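6-aminohexanoate-cyclic-dimer hydrolase (Arthrobacter sp., PDB 3A2Q) hydrolyses the cyclic dimer of 6-aminohexanoate, a by-product of nylon-6 manufacture, to the linear dimer by opening one amide bond. Local coordinates at residues E58-P63 with G111-G116; T11-L16 with A65-L70; E212-R217 with A224-V229. The protein carries 1 engineered substitution. All blocks are in the same frame, centred on the assembly; numbering follows the deposited sequence.

Interaction 1: E58-P63 with G111-G116; sequences ELASGP and GFVLLG
The apolar part of this contact rests on Ala60, whose CB points at the other segment and stands 4.3 Å from Val113 CG1. Val113 brings that methyl over by its first torsion (chi1 -52°), which sets CG1 opposite its own carbonyl carbon and toward Ala60, at the end of helix 50-59; Glu56 and Ser57 of that helix touch the same side chain. The carbon-to-carbonyl part is closer: Ala60 CB lies 3.5 Å from Gly111 O, an oxygen already engaged by Gly66. Backbone against backbone, Ser61 and Gly111 come within 4.5 Å at their CA atoms. Ser61 O lies 3.4 Å from Gly111 N, but the angle is poor, and no hydrogen bond joins the two segments. Gly111 adopts a positive phi of 113°, where a CB would press on the preceding carbonyl oxygen, and its bare CA side faces Ser61 O and Gly62 N. Ala60 is the first residue to leave helix 50-59, and Gly111 the first to leave helix 102-110. With two bonds back into the last turn, the latter is a Schellman motif, here leading into strand 113-118 of the amidase alpha/beta sheet.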
loop_
_atom_site.group_PDB
_atom_site.type_symbol
_atom_site.label_atom_id
_atom_site.label_comp_id
_atom_site.label_asym_id
_atom_site.label_seq_id
_atom_site.Cartn_x
_atom_site.Cartn_y
_atom_site.Cartn_z
ATOM N N GLU A 58 20.034 19.604 3.007
ATOM C CA GLU A 58 20.585 20.935 3.221
ATOM C C GLU A 58 19.589 22.011 2.798
ATOM O O GLU A 58 19.505 23.070 3.417
ATOM C CB GLU A 58 21.889 21.096 2.432
ATOM C CG GLU A 58 22.939 20.036 2.742
ATOM C CD GLU A 58 24.223 20.222 1.948
ATOM O OE1 GLU A 58 24.158 20.283 0.700
ATOM O OE2 GLU A 58 25.299 20.304 2.574
ATOM N N LEU A 59 18.823 21.723 1.751
ATOM C CA LEU A 59 17.846 22.667 1.218
ATOM C C LEU A 59 16.426 22.499 1.771
ATOM O O LEU A 59 15.621 23.427 1.713
ATOM C CB LEU A 59 17.816 22.543 -0.308
ATOM C CG LEU A 59 19.176 22.652 -1.005
ATOM C CD1 LEU A 59 19.048 22.255 -2.466
ATOM C CD2 LEU A 59 19.704 24.075 -0.873
ATOM N N ALA A 60 16.129 21.321 2.311
ATOM C CA ALA A 60 14.803 21.018 2.847
ATOM C C ALA A 60 14.206 22.100 3.741
ATOM O O ALA A 60 14.910 22.728 4.526
ATOM C CB ALA A 60 14.840 19.692 3.601
ATOM N N SER A 61 12.897 22.303 3.613
ATOM C CA SER A 61 12.170 23.291 4.408
ATOM C C SER A 61 10.684 22.937 4.465
ATOM O O SER A 61 10.098 22.530 3.463
ATOM C CB SER A 61 12.338 24.688 3.808
ATOM O OG SER A 61 11.801 24.755 2.500
ATOM N N GLY A 62 10.080 23.106 5.638
ATOM C CA GLY A 62 8.672 22.792 5.802
ATOM C C GLY A 62 8.383 22.065 7.106
ATOM O O GLY A 62 9.272 21.923 7.945
ATOM N N PRO A 63 7.143 21.588 7.304
ATOM C CA PRO A 63 6.738 20.869 8.520
ATOM C C PRO A 63 7.491 19.563 8.786
ATOM O O PRO A 63 7.417 19.017 9.882
ATOM C CB PRO A 63 5.240 20.637 8.307
ATOM C CG PRO A 63 5.096 20.632 6.805
ATOM C CD PRO A 63 6.003 21.752 6.384
ATOM N N GLY A 111 9.498 19.182 2.914
ATOM C CA GLY A 111 10.684 19.063 3.744
ATOM C C GLY A 111 11.252 17.660 3.855
ATOM O O GLY A 111 12.293 17.457 4.479
ATOM N N PHE A 112 10.570 16.685 3.259
ATOM C CA PHE A 112 11.023 15.295 3.286
ATOM C C PHE A 112 12.213 15.125 2.346
ATOM O O PHE A 112 12.335 15.854 1.362
ATOM C CB PHE A 112 9.889 14.361 2.835
ATOM C CG PHE A 112 8.800 14.168 3.862
ATOM C CD1 PHE A 112 9.011 13.360 4.975
ATOM C CD2 PHE A 112 7.562 14.785 3.712
ATOM C CE1 PHE A 112 8.003 13.169 5.924
ATOM C CE2 PHE A 112 6.547 14.600 4.655
ATOM C CZ PHE A 112 6.769 13.792 5.762
ATOM N N VAL A 113 13.096 14.176 2.645
ATOM C CA VAL A 113 14.249 13.927 1.780
ATOM C C VAL A 113 14.158 12.509 1.213
ATOM O O VAL A 113 13.950 11.549 1.952
ATOM C CB VAL A 113 15.605 14.120 2.544
ATOM C CG1 VAL A 113 15.615 15.477 3.244
ATOM C CG2 VAL A 113 15.830 13.005 3.548
ATOM N N LEU A 114 14.286 12.385 -0.106
ATOM C CA LEU A 114 14.202 11.086 -0.764
ATOM C C LEU A 114 15.429 10.238 -0.454
ATOM O O LEU A 114 16.508 10.466 -1.001
ATOM C CB LEU A 114 14.058 11.264 -2.277
ATOM C CG LEU A 114 13.881 9.976 -3.077
ATOM C CD1 LEU A 114 12.752 9.154 -2.467
ATOM C CD2 LEU A 114 13.585 10.307 -4.534
ATOM N N LEU A 115 15.248 9.251 0.421
ATOM C CA LEU A 115 16.331 8.369 0.846
ATOM C C LEU A 115 16.631 7.226 -0.117
ATOM O O LEU A 115 17.760 6.741 -0.174
ATOM C CB LEU A 115 16.015 7.792 2.230
ATOM C CG LEU A 115 17.125 7.001 2.924
ATOM C CD1 LEU A 115 18.315 7.923 3.186
ATOM C CD2 LEU A 115 16.600 6.425 4.236
ATOM N N GLY A 116 15.626 6.787 -0.865
ATOM C CA GLY A 116 15.834 5.696 -1.800
ATOM C C GLY A 116 14.541 5.050 -2.260
ATOM O O GLY A 116 13.453 5.511 -1.914
#

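Interaction 2: T11-L16 with A65-L70; sequences TAQAEL and AGVPYL
The flat amide of Gln13 meets Val67 and Pro68 through its oxygen. Val67 CG1 stands well off the amide plane on one side, above and just beyond the oxygen, 4.4 Å from Gln13 OE1, whereas the ring carbon CD of Pro68 lies much closer to that plane, 4.3 Å from the same oxygen. At the other end of the amide, Gln13 NE2 is hydrogen-bonded to Gln8 O, which helps hold the amide's rotation, with the oxygen on the side of the strand. Pro164, from a loop, touches both Gln13 and Val67.

The tighter packing belongs to the other Val67 branch. CG2 reaches Ala14 CB at 3.7 Å and Ala14 CA at an equal distance, so the methyl rests on the outer surface of the helix at Ala14, over both atoms. Val67 divides its work by chi1 -176°: CG1 stands opposite the backbone N and goes to the glutamine's amide oxygen, while CG2 lies beside that N and goes chiefly to Ala14, also reaching the Gln13 main chain. The smallness of Ala14 agrees with a CA separation of only 6.0 Å between Ala14 and Val67.

No direct hydrogen bond crosses between the segments. Instead a water donates to Ala14 O at 3.1 Å and to Ala65 O; the second distance is short, and its exact value is doubtful. Two carbonyls that cannot bond each other are thus joined by a donor with two hydrogens. The chemistry implies that helix 10-19 is seated on the approach to strand 68-72 mainly by methyl packing, with one water serving the main chain at its margin.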
loop_
_atom_site.group_PDB
_atom_site.type_symbol
_atom_site.label_atom_id
_atom_site.label_comp_id
_atom_site.label_asym_id
_atom_site.label_seq_id
_atom_site.Cartn_x
_atom_site.Cartn_y
_atom_site.Cartn_z
ATOM N N THR A 11 6.485 12.810 12.654
ATOM C CA THR A 11 6.152 14.045 13.344
ATOM C C THR A 11 7.154 14.336 14.462
ATOM O O THR A 11 7.623 15.466 14.605
ATOM C CB THR A 11 4.736 13.979 13.945
ATOM O OG1 THR A 11 3.784 13.772 12.893
ATOM C CG2 THR A 11 4.404 15.274 14.673
ATOM N N ALA A 12 7.485 13.315 15.246
ATOM C CA ALA A 12 8.433 13.481 16.342
ATOM C C ALA A 12 9.844 13.733 15.818
ATOM O O ALA A 12 10.593 14.518 16.397
ATOM C CB ALA A 12 8.415 12.254 17.246
ATOM N N GLN A 13 10.206 13.069 14.726
ATOM C CA GLN A 13 11.531 13.249 14.141
ATOM C C GLN A 13 11.697 14.644 13.563
ATOM O O GLN A 13 12.790 15.208 13.589
ATOM C CB GLN A 13 11.780 12.221 13.044
ATOM C CG GLN A 13 12.064 10.833 13.563
ATOM C CD GLN A 13 12.452 9.884 12.459
ATOM O OE1 GLN A 13 13.200 10.248 11.555
ATOM N NE2 GLN A 13 11.954 8.655 12.529
ATOM N N ALA A 14 10.609 15.191 13.029
ATOM C CA ALA A 14 10.637 16.525 12.453
ATOM C C ALA A 14 10.825 17.544 13.569
ATOM O O ALA A 14 11.548 18.527 13.409
ATOM C CB ALA A 14 9.342 16.799 11.702
ATOM N N GLU A 15 10.172 17.299 14.701
ATOM C CA GLU A 15 10.266 18.192 15.848
ATOM C C GLU A 15 11.654 18.172 16.478
ATOM O O GLU A 15 12.133 19.197 16.957
ATOM C CB GLU A 15 9.213 17.823 16.895
ATOM C CG GLU A 15 7.818 18.316 16.549
ATOM C CD GLU A 15 6.758 17.823 17.519
ATOM O OE1 GLU A 15 6.945 17.979 18.744
ATOM O OE2 GLU A 15 5.732 17.282 17.051
ATOM N N LEU A 16 12.300 17.011 16.482
ATOM C CA LEU A 16 13.637 16.911 17.051
ATOM C C LEU A 16 14.586 17.797 16.256
ATOM O O LEU A 16 15.527 18.361 16.807
ATOM C CB LEU A 16 14.129 15.459 17.034
ATOM C CG LEU A 16 13.487 14.519 18.062
ATOM C CD1 LEU A 16 14.058 13.119 17.906
ATOM C CD2 LEU A 16 13.744 15.042 19.467
ATOM N N ALA A 65 10.911 19.174 7.414
ATOM C CA ALA A 65 12.252 19.425 6.898
ATOM C C ALA A 65 13.281 18.458 7.487
ATOM O O ALA A 65 13.430 18.366 8.706
ATOM C CB ALA A 65 12.663 20.864 7.188
ATOM N N GLY A 66 13.976 17.733 6.613
ATOM C CA GLY A 66 14.996 16.799 7.060
ATOM C C GLY A 66 14.564 15.361 7.296
ATOM O O GLY A 66 15.410 14.480 7.454
ATOM N N VAL A 67 13.260 15.107 7.319
ATOM C CA VAL A 67 12.777 13.751 7.555
ATOM C C VAL A 67 12.869 12.897 6.300
ATOM O O VAL A 67 12.356 13.263 5.243
ATOM C CB VAL A 67 11.322 13.742 8.048
ATOM C CG1 VAL A 67 10.898 12.312 8.373
ATOM C CG2 VAL A 67 11.183 14.630 9.278
ATOM N N PRO A 68 13.532 11.736 6.401
ATOM C CA PRO A 68 13.686 10.836 5.257
ATOM C C PRO A 68 12.426 10.025 4.979
ATOM O O PRO A 68 11.636 9.761 5.888
ATOM C CB PRO A 68 14.847 9.924 5.679
ATOM C CG PRO A 68 15.498 10.648 6.836
ATOM C CD PRO A 68 14.338 11.265 7.538
ATOM N N TYR A 69 12.247 9.637 3.719
ATOM C CA TYR A 69 11.114 8.809 3.320
ATOM C C TYR A 69 11.557 7.936 2.155
ATOM O O TYR A 69 12.547 8.236 1.486
ATOM C CB TYR A 69 9.903 9.671 2.927
ATOM C CG TYR A 69 9.845 10.095 1.479
ATOM C CD1 TYR A 69 9.085 9.381 0.554
ATOM C CD2 TYR A 69 10.529 11.227 1.036
ATOM C CE1 TYR A 69 8.999 9.788 -0.778
ATOM C CE2 TYR A 69 10.452 11.640 -0.293
ATOM C CZ TYR A 69 9.685 10.917 -1.193
ATOM O OH TYR A 69 9.601 11.327 -2.502
ATOM N N LEU A 70 10.830 6.849 1.925
ATOM C CA LEU A 70 11.153 5.925 0.853
ATOM C C LEU A 70 10.048 5.859 -0.197
ATOM O O LEU A 70 8.864 5.993 0.113
ATOM C CB LEU A 70 11.429 4.538 1.440
ATOM C CG LEU A 70 12.722 4.471 2.256
ATOM C CD1 LEU A 70 12.743 3.223 3.121
ATOM C CD2 LEU A 70 13.909 4.507 1.303
HETATM O O HOH W 1 12.221 19.503 10.591
#

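Interaction 3: E212-R217 with A224-V229; sequences EGLFAR and ALLDVV
Leu214 points from its strand toward the helix and forks there: CD1 goes to Leu225 and Leu226, CD2 to Val229. Against Leu225 the two side chains run past each other in opposite directions, so that Leu214 CD1 lands not on the partner's tip but on its CB, 3.7 Å away. Leu225 in turn carries its own CD1 past the leucine to the strand backbone, 4.0 Å from Phe215 O. Leu226 meets Leu214 at a slant; its CB leaves the helix flank, yet with CG opposite its carbonyl carbon (chi1 -82°) CD2 comes back to 3.9 Å from Leu214 CD1. On the remaining branch Val229 CG2 is the looser neighbour, 4.3 Å from Leu214 CD2.

Strand 211-216 and helix 219-229 are consecutive elements of the alpha/beta fold, the helix folding back over the sheet: the axes of 212-216 and 224-229 pass 9.7 Å apart, their directions at 145°. Phe103 of helix 102-110 touches both Leu214 and Val229.

Phe215 turns its ring to the opposite side of the sheet, against Ser154 and Val158. There its side chain lies about 7 Å from that of Lys72, a charge-relay residue by similarity, and as far from that of Ala174, an engineered residue at the probable acyl-ester position.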
loop_
_atom_site.group_PDB
_atom_site.type_symbol
_atom_site.label_atom_id
_atom_site.label_comp_id
_atom_site.label_asym_id
_atom_site.label_seq_id
_atom_site.Cartn_x
_atom_site.Cartn_y
_atom_site.Cartn_z
ATOM N N GLU A 212 -2.609 5.491 -5.086
ATOM C CA GLU A 212 -1.320 5.710 -4.439
ATOM C C GLU A 212 -1.675 5.691 -2.956
ATOM O O GLU A 212 -2.740 6.183 -2.564
ATOM C CB GLU A 212 -0.701 7.065 -4.815
ATOM C CG GLU A 212 -0.367 7.201 -6.292
ATOM C CD GLU A 212 0.350 5.979 -6.843
ATOM O OE1 GLU A 212 -0.193 5.348 -7.775
ATOM O OE2 GLU A 212 1.451 5.651 -6.343
ATOM N N GLY A 213 -0.794 5.117 -2.138
ATOM C CA GLY A 213 -1.059 5.008 -0.714
ATOM C C GLY A 213 0.080 5.442 0.186
ATOM O O GLY A 213 1.145 5.846 -0.294
ATOM N N LEU A 214 -0.134 5.320 1.495
ATOM C CA LEU A 214 0.837 5.774 2.486
ATOM C C LEU A 214 1.123 4.788 3.608
ATOM O O LEU A 214 0.225 4.069 4.063
ATOM C CB LEU A 214 0.333 7.080 3.101
ATOM C CG LEU A 214 -0.084 8.152 2.091
ATOM C CD1 LEU A 214 -0.910 9.221 2.790
ATOM C CD2 LEU A 214 1.153 8.742 1.431
ATOM N N PHE A 215 2.380 4.791 4.058
ATOM C CA PHE A 215 2.868 3.932 5.138
ATOM C C PHE A 215 3.420 4.798 6.266
ATOM O O PHE A 215 4.096 5.787 6.005
ATOM C CB PHE A 215 4.024 3.050 4.655
ATOM C CG PHE A 215 3.609 1.878 3.827
ATOM C CD1 PHE A 215 3.038 0.755 4.424
ATOM C CD2 PHE A 215 3.821 1.877 2.454
ATOM C CE1 PHE A 215 2.686 -0.359 3.659
ATOM C CE2 PHE A 215 3.473 0.770 1.678
ATOM C CZ PHE A 215 2.906 -0.348 2.283
ATOM N N ALA A 216 3.151 4.400 7.508
ATOM C CA ALA A 216 3.643 5.098 8.696
ATOM C C ALA A 216 3.429 4.216 9.931
ATOM O O ALA A 216 2.839 3.141 9.842
ATOM C CB ALA A 216 2.916 6.436 8.874
ATOM N N ARG A 217 3.917 4.664 11.085
ATOM C CA ARG A 217 3.733 3.897 12.308
ATOM C C ARG A 217 2.762 4.585 13.273
ATOM O O ARG A 217 2.470 4.067 14.352
ATOM C CB ARG A 217 5.081 3.636 12.997
ATOM C CG ARG A 217 5.998 2.690 12.218
ATOM C CD ARG A 217 7.150 2.204 13.087
ATOM N NE ARG A 217 7.954 3.316 13.581
ATOM C CZ ARG A 217 8.903 3.931 12.882
ATOM N NH1 ARG A 217 9.192 3.544 11.646
ATOM N NH2 ARG A 217 9.550 4.953 13.417
ATOM N N ALA A 224 -0.922 13.784 8.403
ATOM C CA ALA A 224 -0.016 14.820 7.918
ATOM C C ALA A 224 0.412 14.569 6.470
ATOM O O ALA A 224 0.521 15.503 5.674
ATOM C CB ALA A 224 1.210 14.911 8.824
ATOM N N LEU A 225 0.654 13.309 6.133
ATOM C CA LEU A 225 1.056 12.947 4.776
ATOM C C LEU A 225 -0.041 13.276 3.766
ATOM O O LEU A 225 0.238 13.729 2.659
ATOM C CB LEU A 225 1.383 11.456 4.713
ATOM C CG LEU A 225 2.669 11.071 5.442
ATOM C CD1 LEU A 225 2.735 9.567 5.632
ATOM C CD2 LEU A 225 3.862 11.585 4.649
ATOM N N LEU A 226 -1.290 13.031 4.151
ATOM C CA LEU A 226 -2.423 13.321 3.279
ATOM C C LEU A 226 -2.479 14.812 2.973
ATOM O O LEU A 226 -2.775 15.208 1.849
ATOM C CB LEU A 226 -3.732 12.893 3.937
ATOM C CG LEU A 226 -4.088 11.414 3.823
ATOM C CD1 LEU A 226 -5.322 11.110 4.650
ATOM C CD2 LEU A 226 -4.311 11.073 2.358
ATOM N N ASP A 227 -2.199 15.636 3.977
ATOM C CA ASP A 227 -2.226 17.080 3.781
ATOM C C ASP A 227 -1.132 17.505 2.816
ATOM O O ASP A 227 -1.234 18.544 2.163
ATOM C CB ASP A 227 -2.039 17.809 5.114
ATOM C CG ASP A 227 -3.204 17.603 6.061
ATOM O OD1 ASP A 227 -4.335 17.376 5.576
ATOM O OD2 ASP A 227 -2.993 17.682 7.289
ATOM N N VAL A 228 -0.086 16.694 2.725
ATOM C CA VAL A 228 1.035 16.993 1.850
ATOM C C VAL A 228 0.842 16.585 0.390
ATOM O O VAL A 228 1.099 17.379 -0.519
ATOM C CB VAL A 228 2.337 16.318 2.367
ATOM C CG1 VAL A 228 3.491 16.594 1.413
ATOM C CG2 VAL A 228 2.670 16.826 3.760
ATOM N N VAL A 229 0.366 15.361 0.161
ATOM C CA VAL A 229 0.236 14.856 -1.200
ATOM C C VAL A 229 -1.138 14.787 -1.850
ATOM O O VAL A 229 -1.252 14.316 -2.977
ATOM C CB VAL A 229 0.865 13.441 -1.310
ATOM C CG1 VAL A 229 2.309 13.472 -0.823
ATOM C CG2 VAL A 229 0.045 12.439 -0.492
#

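All three contacts reach the same mixed sheet and are largely buried, but interaction 3 lies deeper, its centre about 11 Å from the centre of the chain, against about 22 and 21 Å for interactions 1 and 2. Its chemistry is also the most purely apolar: branched leucines and a valine, where interaction 1 relies on close main-chain approach with one exposed serine and interaction 2 adds a water between carbonyls. Interactions 1 and 2 hold neighbouring strands, 113-118 and 68-72, and are joined by probable hydrogen bonds, including Gly111 O to Gly66 N at 2.7 Å. Phe112 CZ touches Leu225 CD2 at 3.8 Å, linking interactions 1 and 3; interactions 2 and 3 do not touch.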